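Local atomic coordinates of RNA-directed RNA polymerase (Infectious pancreatic necrosis virus, PDB entry 3ZED), a protein that catalyses template-directed RNA synthesis from ribonucleoside triphosphates, and is probably found both free and covalently attached to the viral genomic RNA. Residues T193-A198 with M418-L423; T411-Q416 with S780-T785; W440-M445 with D730-L735; S723-L728 with L745-A750. All coordinates share one frame; numbering follows the deposited sequence.

Contact 1: residues T193-A198 with M418-L423; sequences TNEQLA and MMYYLL
Y420 and Y421 of one helix face N194, E195 and A198 at the start of another where the axes of 418-423 and 194-198 pass 9.2 Å apart at 67°, the CA atoms of A198 and Y421 being 5.3 Å from each other. Y420 carries most of the contact. Its CG stands anti to the backbone N (chi1 175°), and the ring extends from there to the first turn of 194-198. N194 lays CB over the centre of one ring face, 3.6 Å above the plane of Y420, in a CH-pi contact, while its ND2 is hydrogen-bonded to D730 OD1. At the ring edge, Y420 OH donates to E195 OE1 over 2.7 Å, meeting the anti side of the carboxylate 21° out of its plane. The bent E195 chain brings its carboxylate to the phenol, and OE2 forms a salt bridge with R425, so this buried acid is held at both oxygens. A198 CB fits between the tyrosines, 3.9 Å from Y420 CE2 and 4.0 Å from Y421 CD1. The Y421 ring approaches the helix backbone obliquely, CE1 lying 3.5 Å from A198 O, and its hydroxyl bonds to L205 O. At the start of the helix T193 and Q196 close a capping box, with Q196 N donating to T193 OG1 over 3.2 Å. Both helices belong to the palm portion of the polymerase. Helix 724-732 packs W726 against E195 and L729 against Y420; helix 438-452 supports helix 412-426, through M445 against Y420 and A444 and A448 beside M419.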
loop_
_atom_site.group_PDB
_atom_site.type_symbol
_atom_site.label_atom_id
_atom_site.label_comp_id
_atom_site.label_asym_id
_atom_site.label_seq_id
_atom_site.Cartn_x
_atom_site.Cartn_y
_atom_site.Cartn_z
ATOM N N THR B 193 2.822 22.652 10.543
ATOM C CA THR B 193 3.579 22.049 11.637
ATOM C C THR B 193 3.107 20.572 11.721
ATOM O O THR B 193 2.115 20.227 11.077
ATOM C CB THR B 193 3.363 22.799 12.964
ATOM O OG1 THR B 193 1.996 22.664 13.352
ATOM C CG2 THR B 193 3.780 24.284 12.919
ATOM N N ASN B 194 3.767 19.728 12.539
ATOM C CA ASN B 194 3.360 18.336 12.730
ATOM C C ASN B 194 1.963 18.270 13.337
ATOM O O ASN B 194 1.146 17.466 12.894
ATOM C CB ASN B 194 4.350 17.597 13.616
ATOM C CG ASN B 194 5.628 17.197 12.927
ATOM O OD1 ASN B 194 5.650 16.858 11.746
ATOM N ND2 ASN B 194 6.722 17.200 13.665
ATOM N N GLU B 195 1.672 19.158 14.301
ATOM C CA GLU B 195 0.379 19.213 14.991
ATOM C C GLU B 195 -0.748 19.662 14.056
ATOM O O GLU B 195 -1.833 19.088 14.121
ATOM C CB GLU B 195 0.455 20.101 16.254
ATOM C CG GLU B 195 -0.798 20.085 17.122
ATOM C CD GLU B 195 -1.306 18.753 17.650
ATOM O OE1 GLU B 195 -0.529 17.769 17.697
ATOM O OE2 GLU B 195 -2.491 18.708 18.051
ATOM N N GLN B 196 -0.492 20.635 13.170
ATOM C CA GLN B 196 -1.498 21.086 12.196
ATOM C C GLN B 196 -1.864 19.948 11.234
ATOM O O GLN B 196 -3.050 19.753 10.949
ATOM C CB GLN B 196 -1.018 22.316 11.434
ATOM C CG GLN B 196 -1.111 23.588 12.264
ATOM C CD GLN B 196 -0.482 24.784 11.599
ATOM O OE1 GLN B 196 0.442 24.670 10.777
ATOM N NE2 GLN B 196 -0.949 25.966 11.981
ATOM N N LEU B 197 -0.862 19.166 10.787
ATOM C CA LEU B 197 -1.099 18.000 9.933
ATOM C C LEU B 197 -1.892 16.920 10.667
ATOM O O LEU B 197 -2.809 16.344 10.081
ATOM C CB LEU B 197 0.204 17.406 9.413
ATOM C CG LEU B 197 0.849 18.120 8.241
ATOM C CD1 LEU B 197 2.050 17.365 7.809
ATOM C CD2 LEU B 197 -0.109 18.240 7.053
ATOM N N ALA B 198 -1.569 16.687 11.960
ATOM C CA ALA B 198 -2.253 15.729 12.829
ATOM C C ALA B 198 -3.744 16.066 12.959
ATOM O O ALA B 198 -4.575 15.159 12.928
ATOM C CB ALA B 198 -1.595 15.704 14.202
ATOM N N MET B 418 3.653 11.567 9.616
ATOM C CA MET B 418 2.762 10.402 9.795
ATOM C C MET B 418 3.146 9.680 11.111
ATOM O O MET B 418 2.255 9.292 11.872
ATOM C CB MET B 418 2.831 9.454 8.589
ATOM C CG MET B 418 2.003 8.157 8.762
ATOM S SD MET B 418 0.266 8.406 9.256
ATOM C CE MET B 418 -0.367 9.371 7.838
ATOM N N MET B 419 4.462 9.527 11.376
ATOM C CA MET B 419 4.983 8.912 12.614
ATOM C C MET B 419 4.533 9.715 13.836
ATOM O O MET B 419 4.155 9.126 14.854
ATOM C CB MET B 419 6.529 8.797 12.581
ATOM C CG MET B 419 7.018 7.626 11.756
ATOM S SD MET B 419 6.502 6.031 12.434
ATOM C CE MET B 419 7.744 4.954 11.703
ATOM N N TYR B 420 4.542 11.064 13.715
ATOM C CA TYR B 420 4.066 11.959 14.770
ATOM C C TYR B 420 2.582 11.657 15.069
ATOM O O TYR B 420 2.211 11.497 16.225
ATOM C CB TYR B 420 4.267 13.428 14.349
ATOM C CG TYR B 420 3.688 14.420 15.332
ATOM C CD1 TYR B 420 4.436 14.876 16.417
ATOM C CD2 TYR B 420 2.388 14.902 15.183
ATOM C CE1 TYR B 420 3.895 15.759 17.347
ATOM C CE2 TYR B 420 1.835 15.782 16.110
ATOM C CZ TYR B 420 2.598 16.217 17.185
ATOM O OH TYR B 420 2.068 17.099 18.097
ATOM N N TYR B 421 1.747 11.578 14.014
ATOM C CA TYR B 421 0.313 11.308 14.125
ATOM C C TYR B 421 0.039 9.944 14.777
ATOM O O TYR B 421 -0.789 9.864 15.684
ATOM C CB TYR B 421 -0.353 11.392 12.743
ATOM C CG TYR B 421 -1.839 11.119 12.777
ATOM C CD1 TYR B 421 -2.712 11.984 13.430
ATOM C CD2 TYR B 421 -2.373 9.999 12.154
ATOM C CE1 TYR B 421 -4.079 11.729 13.483
ATOM C CE2 TYR B 421 -3.741 9.736 12.189
ATOM C CZ TYR B 421 -4.589 10.597 12.866
ATOM O OH TYR B 421 -5.935 10.358 12.882
ATOM N N LEU B 422 0.759 8.891 14.360
ATOM C CA LEU B 422 0.590 7.549 14.923
ATOM C C LEU B 422 1.007 7.483 16.401
ATOM O O LEU B 422 0.320 6.852 17.194
ATOM C CB LEU B 422 1.395 6.515 14.118
ATOM C CG LEU B 422 0.956 6.237 12.647
ATOM C CD1 LEU B 422 1.911 5.282 11.987
ATOM C CD2 LEU B 422 -0.442 5.623 12.573
ATOM N N LEU B 423 2.125 8.137 16.774
ATOM C CA LEU B 423 2.628 8.090 18.150
ATOM C C LEU B 423 1.839 8.976 19.107
ATOM O O LEU B 423 1.775 8.641 20.278
ATOM C CB LEU B 423 4.124 8.434 18.227
ATOM C CG LEU B 423 5.083 7.231 18.268
ATOM C CD1 LEU B 423 5.044 6.432 16.950
ATOM C CD2 LEU B 423 6.509 7.684 18.559
#

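Contact 2: residues T411-Q416 with S780-T785; sequences TPQHMQ and SSLTET
L782 carries the apolar part of the contact, inserting CD1 among P412, Q413 and Q416 at the start of helix 412-426. L782 CD1 lies 3.7 Å from P412 CB and 3.6 Å from Q416 CD. The Q413 side chain slides past L782 in the opposite direction, leaving its NE2 3.7 Å from the same CD1. Q416 is extended beyond CG, with CD anti to CA (chi2 175°), and reaches across L782 so that NE2 comes to 3.6 Å from L782 CG. Polar linkage between the segments runs through one water. It accepts from Q416 NE2 at 2.7 Å and hydrogen-bonds to S781 OG at 2.8 Å. The Q416 amide nitrogen also bonds to M445 O, and S781 OG to N446 ND2, so both ends of the water bridge are tied to helix 438-452. Capping bonds order the two helix starts. T411 and H414 make a capping box, in which T411 N donates to H414 ND1 over 3.0 Å and H414 N donates back to T411 OG1; S780 OG accepts weak capping bonds from L782 N and T783 N. The short segments run at 125° to each other and join the palm portion to the C-terminal region. The chemistry implies a mixed interface: a leucine methyl lying against a proline CB and the amide ends of two glutamines, beside an amide NE2 with two oxygen acceptors, and a water, not a direct bond, links Q416 to S781.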
loop_
_atom_site.group_PDB
_atom_site.type_symbol
_atom_site.label_atom_id
_atom_site.label_comp_id
_atom_site.label_asym_id
_atom_site.label_seq_id
_atom_site.Cartn_x
_atom_site.Cartn_y
_atom_site.Cartn_z
ATOM N N THR B 411 8.686 13.123 0.903
ATOM C CA THR B 411 9.921 13.543 1.551
ATOM C C THR B 411 10.044 12.734 2.854
ATOM O O THR B 411 9.004 12.336 3.400
ATOM C CB THR B 411 9.965 15.061 1.848
ATOM O OG1 THR B 411 9.029 15.357 2.885
ATOM C CG2 THR B 411 9.737 15.931 0.611
ATOM N N PRO B 412 11.261 12.540 3.433
ATOM C CA PRO B 412 11.339 11.849 4.735
ATOM C C PRO B 412 10.464 12.551 5.789
ATOM O O PRO B 412 9.891 11.880 6.647
ATOM C CB PRO B 412 12.830 11.915 5.078
ATOM C CG PRO B 412 13.516 12.021 3.727
ATOM C CD PRO B 412 12.603 12.922 2.943
ATOM N N GLN B 413 10.278 13.885 5.647
ATOM C CA GLN B 413 9.479 14.738 6.531
ATOM C C GLN B 413 7.983 14.423 6.459
ATOM O O GLN B 413 7.300 14.587 7.466
ATOM C CB GLN B 413 9.735 16.229 6.253
ATOM C CG GLN B 413 11.120 16.717 6.787
ATOM C CD GLN B 413 12.300 16.255 5.934
ATOM O OE1 GLN B 413 12.163 15.952 4.735
ATOM N NE2 GLN B 413 13.475 16.141 6.535
ATOM N N HIS B 414 7.477 13.950 5.307
ATOM C CA HIS B 414 6.078 13.507 5.195
ATOM C C HIS B 414 5.867 12.270 6.071
ATOM O O HIS B 414 4.897 12.208 6.826
ATOM C CB HIS B 414 5.703 13.183 3.747
ATOM C CG HIS B 414 5.462 14.378 2.889
ATOM N ND1 HIS B 414 6.401 14.790 1.961
ATOM C CD2 HIS B 414 4.381 15.194 2.820
ATOM C CE1 HIS B 414 5.871 15.849 1.359
ATOM N NE2 HIS B 414 4.654 16.128 1.840
ATOM N N MET B 415 6.805 11.297 5.995
ATOM C CA MET B 415 6.710 10.080 6.804
ATOM C C MET B 415 6.888 10.402 8.288
ATOM O O MET B 415 6.227 9.792 9.124
ATOM C CB MET B 415 7.732 9.031 6.351
ATOM C CG MET B 415 7.646 7.757 7.149
ATOM S SD MET B 415 8.476 6.412 6.331
ATOM C CE MET B 415 8.447 5.228 7.644
ATOM N N GLN B 416 7.774 11.367 8.606
ATOM C CA GLN B 416 8.006 11.801 9.975
ATOM C C GLN B 416 6.709 12.377 10.582
ATOM O O GLN B 416 6.412 12.092 11.740
ATOM C CB GLN B 416 9.134 12.828 10.012
ATOM C CG GLN B 416 9.610 13.137 11.425
ATOM C CD GLN B 416 10.789 14.047 11.385
ATOM O OE1 GLN B 416 10.729 15.146 10.826
ATOM N NE2 GLN B 416 11.884 13.605 11.969
ATOM N N SER B 780 18.231 18.354 11.195
ATOM C CA SER B 780 17.364 17.185 11.035
ATOM C C SER B 780 18.141 15.870 11.187
ATOM O O SER B 780 19.085 15.594 10.441
ATOM C CB SER B 780 16.653 17.212 9.683
ATOM O OG SER B 780 16.036 15.971 9.387
ATOM N N SER B 781 17.711 15.051 12.140
ATOM C CA SER B 781 18.235 13.707 12.357
ATOM C C SER B 781 18.043 12.862 11.062
ATOM O O SER B 781 18.864 11.993 10.772
ATOM C CB SER B 781 17.512 13.061 13.533
ATOM O OG SER B 781 16.115 12.967 13.276
ATOM N N LEU B 782 16.973 13.159 10.274
ATOM C CA LEU B 782 16.683 12.483 9.005
ATOM C C LEU B 782 17.834 12.683 7.995
ATOM O O LEU B 782 18.230 11.729 7.322
ATOM C CB LEU B 782 15.332 12.930 8.412
ATOM C CG LEU B 782 14.090 12.773 9.311
ATOM C CD1 LEU B 782 12.811 13.149 8.564
ATOM C CD2 LEU B 782 13.977 11.373 9.883
ATOM N N THR B 783 18.422 13.891 7.956
ATOM C CA THR B 783 19.582 14.208 7.117
ATOM C C THR B 783 20.829 13.490 7.672
ATOM O O THR B 783 21.602 12.924 6.896
ATOM C CB THR B 783 19.783 15.721 7.035
ATOM O OG1 THR B 783 18.630 16.286 6.407
ATOM C CG2 THR B 783 21.052 16.112 6.263
ATOM N N GLU B 784 21.004 13.508 9.010
ATOM C CA GLU B 784 22.088 12.836 9.714
ATOM C C GLU B 784 22.054 11.322 9.422
ATOM O O GLU B 784 23.097 10.748 9.114
ATOM C CB GLU B 784 22.013 13.118 11.225
ATOM C CG GLU B 784 22.205 14.591 11.552
ATOM C CD GLU B 784 22.396 14.917 13.019
ATOM O OE1 GLU B 784 21.382 14.969 13.750
ATOM O OE2 GLU B 784 23.553 15.168 13.426
ATOM N N THR B 785 20.856 10.703 9.449
ATOM C CA THR B 785 20.648 9.285 9.130
ATOM C C THR B 785 21.062 9.007 7.680
ATOM O O THR B 785 21.793 8.047 7.438
ATOM C CB THR B 785 19.184 8.877 9.377
ATOM O OG1 THR B 785 18.857 9.197 10.720
ATOM C CG2 THR B 785 18.934 7.390 9.146
HETATM O O HOH W 1 14.356 14.724 12.091
#

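Contact 3: residues W440-M445 with D730-L735; sequences WATFAM and DQRTKL
R732 reaches A441, T442 and M445 because its CG stands anti to the backbone N (chi1 -174°) and its chain turns at chi3 (-79°), carrying NE past CD toward the helix of 440-445. M445 is bent at both chi2 and chi3, which brings its CE methyl to T733. Helix 438-452 of the palm portion is joined here to helix 724-732 of the C-terminal region. The guanidinium has A441 CB over one face, 3.6 Å above the plane and displaced toward the rim near NE. Lower down the arginine chain, R732 CD packs 3.7 Å from M445 CB, the two side chains crossing at about a right angle. M445 CE then touches T733 CG2 at 3.6 Å. T733 is fixed in its rotation by its other branch: OG1 donates over 2.7 Å to D730 O, in the plane of that carbonyl, which also accepts from T733 N. A water in the guanidinium plane accepts from R732 NH2 at 3.1 Å and gives a weak bond to T442 OG1 at 3.4 Å. The hydroxyl of T442 has its stronger partner in P438 O, one turn back, and R732 NH1 bonds to N446 OD1. L740 and Q743 of helix 740-752 also lie against R732. The contact thus divides the arginine by chemistry: methylenes and one face of its flat group rest on alanine and methionine, whereas a water and an amide oxygen receive its N-H groups and would help to accommodate the buried charge.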
loop_
_atom_site.group_PDB
_atom_site.type_symbol
_atom_site.label_atom_id
_atom_site.label_comp_id
_atom_site.label_asym_id
_atom_site.label_seq_id
_atom_site.Cartn_x
_atom_site.Cartn_y
_atom_site.Cartn_z
ATOM N N TRP B 440 12.174 3.649 21.020
ATOM C CA TRP B 440 11.206 3.522 19.934
ATOM C C TRP B 440 10.798 4.891 19.364
ATOM O O TRP B 440 10.530 4.974 18.165
ATOM C CB TRP B 440 10.001 2.692 20.353
ATOM C CG TRP B 440 10.245 1.233 20.116
ATOM C CD1 TRP B 440 10.780 0.332 20.995
ATOM C CD2 TRP B 440 10.069 0.532 18.877
ATOM N NE1 TRP B 440 10.871 -0.908 20.402
ATOM C CE2 TRP B 440 10.440 -0.813 19.101
ATOM C CE3 TRP B 440 9.608 0.907 17.603
ATOM C CZ2 TRP B 440 10.401 -1.777 18.086
ATOM C CZ3 TRP B 440 9.523 -0.059 16.613
ATOM C CH2 TRP B 440 9.922 -1.382 16.855
ATOM N N ALA B 441 10.826 5.964 20.184
ATOM C CA ALA B 441 10.579 7.343 19.714
ATOM C C ALA B 441 11.726 7.763 18.778
ATOM O O ALA B 441 11.469 8.417 17.777
ATOM C CB ALA B 441 10.483 8.308 20.898
ATOM N N THR B 442 12.971 7.314 19.064
ATOM C CA THR B 442 14.163 7.587 18.251
ATOM C C THR B 442 14.052 6.862 16.912
ATOM O O THR B 442 14.286 7.470 15.867
ATOM C CB THR B 442 15.438 7.172 19.012
ATOM O OG1 THR B 442 15.445 7.854 20.261
ATOM C CG2 THR B 442 16.728 7.492 18.238
ATOM N N PHE B 443 13.698 5.560 16.943
ATOM C CA PHE B 443 13.547 4.806 15.710
ATOM C C PHE B 443 12.477 5.430 14.854
ATOM O O PHE B 443 12.757 5.754 13.703
ATOM C CB PHE B 443 13.226 3.324 15.971
ATOM C CG PHE B 443 12.891 2.573 14.701
ATOM C CD1 PHE B 443 13.868 2.343 13.729
ATOM C CD2 PHE B 443 11.583 2.178 14.432
ATOM C CE1 PHE B 443 13.549 1.696 12.523
ATOM C CE2 PHE B 443 11.258 1.542 13.220
ATOM C CZ PHE B 443 12.243 1.304 12.274
ATOM N N ALA B 444 11.274 5.647 15.418
ATOM C CA ALA B 444 10.125 6.153 14.661
ATOM C C ALA B 444 10.313 7.570 14.131
ATOM O O ALA B 444 10.038 7.805 12.952
ATOM C CB ALA B 444 8.864 6.084 15.512
ATOM N N MET B 445 10.789 8.501 14.979
ATOM C CA MET B 445 10.897 9.910 14.608
ATOM C C MET B 445 12.203 10.307 13.962
ATOM O O MET B 445 12.204 11.151 13.070
ATOM C CB MET B 445 10.690 10.825 15.845
ATOM C CG MET B 445 9.359 10.617 16.592
ATOM S SD MET B 445 7.847 10.562 15.562
ATOM C CE MET B 445 7.860 12.191 14.858
ATOM N N ASP B 730 7.329 16.530 18.945
ATOM C CA ASP B 730 7.499 17.556 17.917
ATOM C C ASP B 730 8.924 18.162 17.981
ATOM O O ASP B 730 9.540 18.363 16.940
ATOM C CB ASP B 730 6.437 18.656 18.069
ATOM C CG ASP B 730 6.387 19.621 16.901
ATOM O OD1 ASP B 730 6.450 19.148 15.736
ATOM O OD2 ASP B 730 6.256 20.843 17.146
ATOM N N GLN B 731 9.454 18.407 19.199
ATOM C CA GLN B 731 10.805 18.956 19.416
ATOM C C GLN B 731 11.866 17.985 18.866
ATOM O O GLN B 731 12.850 18.422 18.244
ATOM C CB GLN B 731 11.041 19.240 20.910
ATOM C CG GLN B 731 10.238 20.423 21.451
ATOM C CD GLN B 731 10.284 20.557 22.965
ATOM O OE1 GLN B 731 11.079 19.921 23.656
ATOM N NE2 GLN B 731 9.431 21.403 23.523
ATOM N N ARG B 732 11.601 16.657 19.045
ATOM C CA ARG B 732 12.413 15.526 18.590
ATOM C C ARG B 732 12.673 15.579 17.055
ATOM O O ARG B 732 13.734 15.143 16.601
ATOM C CB ARG B 732 11.702 14.210 18.984
ATOM C CG ARG B 732 12.477 12.933 18.709
ATOM C CD ARG B 732 11.796 11.704 19.302
ATOM N NE ARG B 732 12.022 11.559 20.745
ATOM C CZ ARG B 732 13.118 11.041 21.291
ATOM N NH1 ARG B 732 14.147 10.684 20.525
ATOM N NH2 ARG B 732 13.205 10.901 22.605
ATOM N N THR B 733 11.740 16.163 16.281
ATOM C CA THR B 733 11.862 16.290 14.817
ATOM C C THR B 733 12.784 17.437 14.416
ATOM O O THR B 733 13.206 17.482 13.264
ATOM C CB THR B 733 10.476 16.451 14.129
ATOM O OG1 THR B 733 9.942 17.752 14.382
ATOM C CG2 THR B 733 9.482 15.371 14.532
ATOM N N LYS B 734 13.103 18.339 15.357
ATOM C CA LYS B 734 13.912 19.537 15.130
ATOM C C LYS B 734 15.321 19.460 15.731
ATOM O O LYS B 734 16.218 20.130 15.222
ATOM C CB LYS B 734 13.191 20.772 15.703
ATOM C CG LYS B 734 11.868 21.098 14.998
ATOM C CD LYS B 734 10.872 21.715 15.965
ATOM C CE LYS B 734 9.596 22.127 15.291
ATOM N NZ LYS B 734 8.630 22.688 16.269
ATOM N N LEU B 735 15.534 18.679 16.799
ATOM C CA LEU B 735 16.844 18.611 17.467
ATOM C C LEU B 735 17.804 17.590 16.839
ATOM O O LEU B 735 17.375 16.513 16.432
ATOM C CB LEU B 735 16.652 18.286 18.943
ATOM C CG LEU B 735 16.086 19.405 19.820
ATOM C CD1 LEU B 735 15.315 18.825 21.001
ATOM C CD2 LEU B 735 17.194 20.330 20.318
HETATM O O HOH W 2 16.104 9.786 22.995
#

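Contact 4: residues S723-L728 with L745-A750; sequences SAVWRL and LALKPA
V725 and L728 meet A746, L747 and A750 across the hairpin, while the flat groups of W726 and R727 lie against their own helix: S723 CB sits 3.7 Å above the indole plane of W726, offset toward the rim, and A724 CA is 4.0 Å from the R727 guanidinium plane, over its centre. The motif is an antiparallel helical hairpin of the C-terminal region, formed by the consecutive helices 724-732 and 740-752; the short segments pass 10.5 Å apart at 148°. Indole and guanidinium are directed to other neighbours. W726 packs on Y420, T424 and R425 of helix 412-426, and R727 forms a salt bridge with E762. The hairpin interface itself is aliphatic. V725 has CG1 anti to the backbone N (chi1 173°), which leaves CG2 beside that nitrogen, where it meets A750 CB at 3.9 Å. One turn on, L728 spreads its two methyls: CD2 touches A746 CB at 3.9 Å, and CD1 comes to 4.5 Å from L747 CD1. The small alanines A746 and A750 point toward the partner helix and receive the branched tips, while helix 757-771 adds T761 and Q768 around them. Helix 740-752 is kinked at P749 and A750, whose nitrogens make no bond to the preceding turn. One turn before the kink, L728 CD1 rests 3.5 Å from A746 O.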
loop_
_atom_site.group_PDB
_atom_site.type_symbol
_atom_site.label_atom_id
_atom_site.label_comp_id
_atom_site.label_asym_id
_atom_site.label_seq_id
_atom_site.Cartn_x
_atom_site.Cartn_y
_atom_site.Cartn_z
ATOM N N SER B 723 -0.391 19.122 24.879
ATOM C CA SER B 723 0.250 18.018 25.592
ATOM C C SER B 723 1.772 18.154 25.538
ATOM O O SER B 723 2.335 18.332 24.449
ATOM C CB SER B 723 -0.180 16.677 25.002
ATOM O OG SER B 723 0.669 15.647 25.475
ATOM N N ALA B 724 2.426 18.065 26.711
ATOM C CA ALA B 724 3.879 18.168 26.851
ATOM C C ALA B 724 4.579 16.956 26.233
ATOM O O ALA B 724 5.639 17.120 25.627
ATOM C CB ALA B 724 4.264 18.320 28.311
ATOM N N VAL B 725 3.956 15.756 26.320
ATOM C CA VAL B 725 4.463 14.512 25.728
ATOM C C VAL B 725 4.552 14.695 24.196
ATOM O O VAL B 725 5.568 14.347 23.585
ATOM C CB VAL B 725 3.584 13.276 26.118
ATOM C CG1 VAL B 725 4.016 12.015 25.365
ATOM C CG2 VAL B 725 3.583 13.034 27.631
ATOM N N TRP B 726 3.491 15.269 23.603
ATOM C CA TRP B 726 3.387 15.524 22.168
ATOM C C TRP B 726 4.364 16.619 21.760
ATOM O O TRP B 726 4.993 16.498 20.715
ATOM C CB TRP B 726 1.942 15.896 21.793
ATOM C CG TRP B 726 0.906 14.810 22.005
ATOM C CD1 TRP B 726 1.081 13.600 22.616
ATOM C CD2 TRP B 726 -0.475 14.866 21.618
ATOM N NE1 TRP B 726 -0.099 12.887 22.610
ATOM C CE2 TRP B 726 -1.077 13.648 22.021
ATOM C CE3 TRP B 726 -1.263 15.821 20.948
ATOM C CZ2 TRP B 726 -2.426 13.357 21.770
ATOM C CZ3 TRP B 726 -2.607 15.546 20.730
ATOM C CH2 TRP B 726 -3.170 14.316 21.118
ATOM N N ARG B 727 4.544 17.651 22.615
ATOM C CA ARG B 727 5.494 18.741 22.396
ATOM C C ARG B 727 6.922 18.204 22.337
ATOM O O ARG B 727 7.684 18.629 21.478
ATOM C CB ARG B 727 5.360 19.808 23.477
ATOM C CG ARG B 727 4.488 20.958 23.027
ATOM C CD ARG B 727 4.626 22.152 23.939
ATOM N NE ARG B 727 3.633 22.062 25.008
ATOM C CZ ARG B 727 3.877 22.196 26.308
ATOM N NH1 ARG B 727 5.111 22.439 26.739
ATOM N NH2 ARG B 727 2.891 22.078 27.186
ATOM N N LEU B 728 7.254 17.218 23.198
ATOM C CA LEU B 728 8.564 16.562 23.207
ATOM C C LEU B 728 8.805 15.820 21.893
ATOM O O LEU B 728 9.916 15.868 21.367
ATOM C CB LEU B 728 8.684 15.583 24.390
ATOM C CG LEU B 728 8.916 16.175 25.792
ATOM C CD1 LEU B 728 9.003 15.080 26.819
ATOM C CD2 LEU B 728 10.200 16.998 25.851
ATOM N N LEU B 745 16.165 11.508 28.540
ATOM C CA LEU B 745 15.942 11.920 29.932
ATOM C C LEU B 745 14.643 12.728 30.055
ATOM O O LEU B 745 13.951 12.609 31.060
ATOM C CB LEU B 745 17.132 12.738 30.470
ATOM C CG LEU B 745 18.399 11.964 30.871
ATOM C CD1 LEU B 745 19.481 12.920 31.416
ATOM C CD2 LEU B 745 18.110 10.947 31.979
ATOM N N ALA B 746 14.290 13.504 29.020
ATOM C CA ALA B 746 13.074 14.311 29.013
ATOM C C ALA B 746 11.790 13.448 28.897
ATOM O O ALA B 746 10.784 13.772 29.531
ATOM C CB ALA B 746 13.134 15.322 27.885
ATOM N N LEU B 747 11.837 12.349 28.120
ATOM C CA LEU B 747 10.697 11.446 27.928
ATOM C C LEU B 747 10.619 10.341 29.000
ATOM O O LEU B 747 9.528 9.795 29.222
ATOM C CB LEU B 747 10.764 10.809 26.526
ATOM C CG LEU B 747 9.568 9.958 26.034
ATOM C CD1 LEU B 747 8.245 10.724 26.103
ATOM C CD2 LEU B 747 9.809 9.466 24.628
ATOM N N LYS B 748 11.756 10.008 29.657
ATOM C CA LYS B 748 11.830 8.933 30.665
ATOM C C LYS B 748 10.705 9.014 31.738
ATOM O O LYS B 748 10.074 7.985 31.935
ATOM C CB LYS B 748 13.214 8.874 31.336
ATOM C CG LYS B 748 13.513 7.535 31.990
ATOM C CD LYS B 748 14.764 7.616 32.868
ATOM C CE LYS B 748 15.059 6.301 33.545
ATOM N NZ LYS B 748 16.261 6.395 34.409
ATOM N N PRO B 749 10.359 10.171 32.377
ATOM C CA PRO B 749 9.288 10.141 33.392
ATOM C C PRO B 749 7.926 9.706 32.835
ATOM O O PRO B 749 7.256 8.885 33.460
ATOM C CB PRO B 749 9.253 11.587 33.919
ATOM C CG PRO B 749 10.620 12.106 33.666
ATOM C CD PRO B 749 10.980 11.514 32.328
ATOM N N ALA B 750 7.543 10.227 31.653
ATOM C CA ALA B 750 6.281 9.915 30.980
ATOM C C ALA B 750 6.238 8.493 30.474
ATOM O O ALA B 750 5.199 7.866 30.604
ATOM C CB ALA B 750 6.046 10.868 29.832
#

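In the fold
All four contacts lie on the same side of the chain's centre, contact 4 farthest from it. Contacts 1, 3 and 4 are buried; contact 2 is partly buried. Helix 412-426 serves contacts 1 and 2, and helix 724-732 serves contacts 3 and 4. Contact 1 stays within the palm portion and contact 4 within the C-terminal region, whereas contacts 2 and 3 join the two. Chemistry changes accordingly: a direct phenol-carboxylate bond in contact 1, water-assisted polar groups beside aliphatic carbon in contacts 2 and 3, and aliphatic packing in contact 4. Contact 3 touches each of the others, while contacts 2 and 4 stay about 10 Å apart at their nearest atoms.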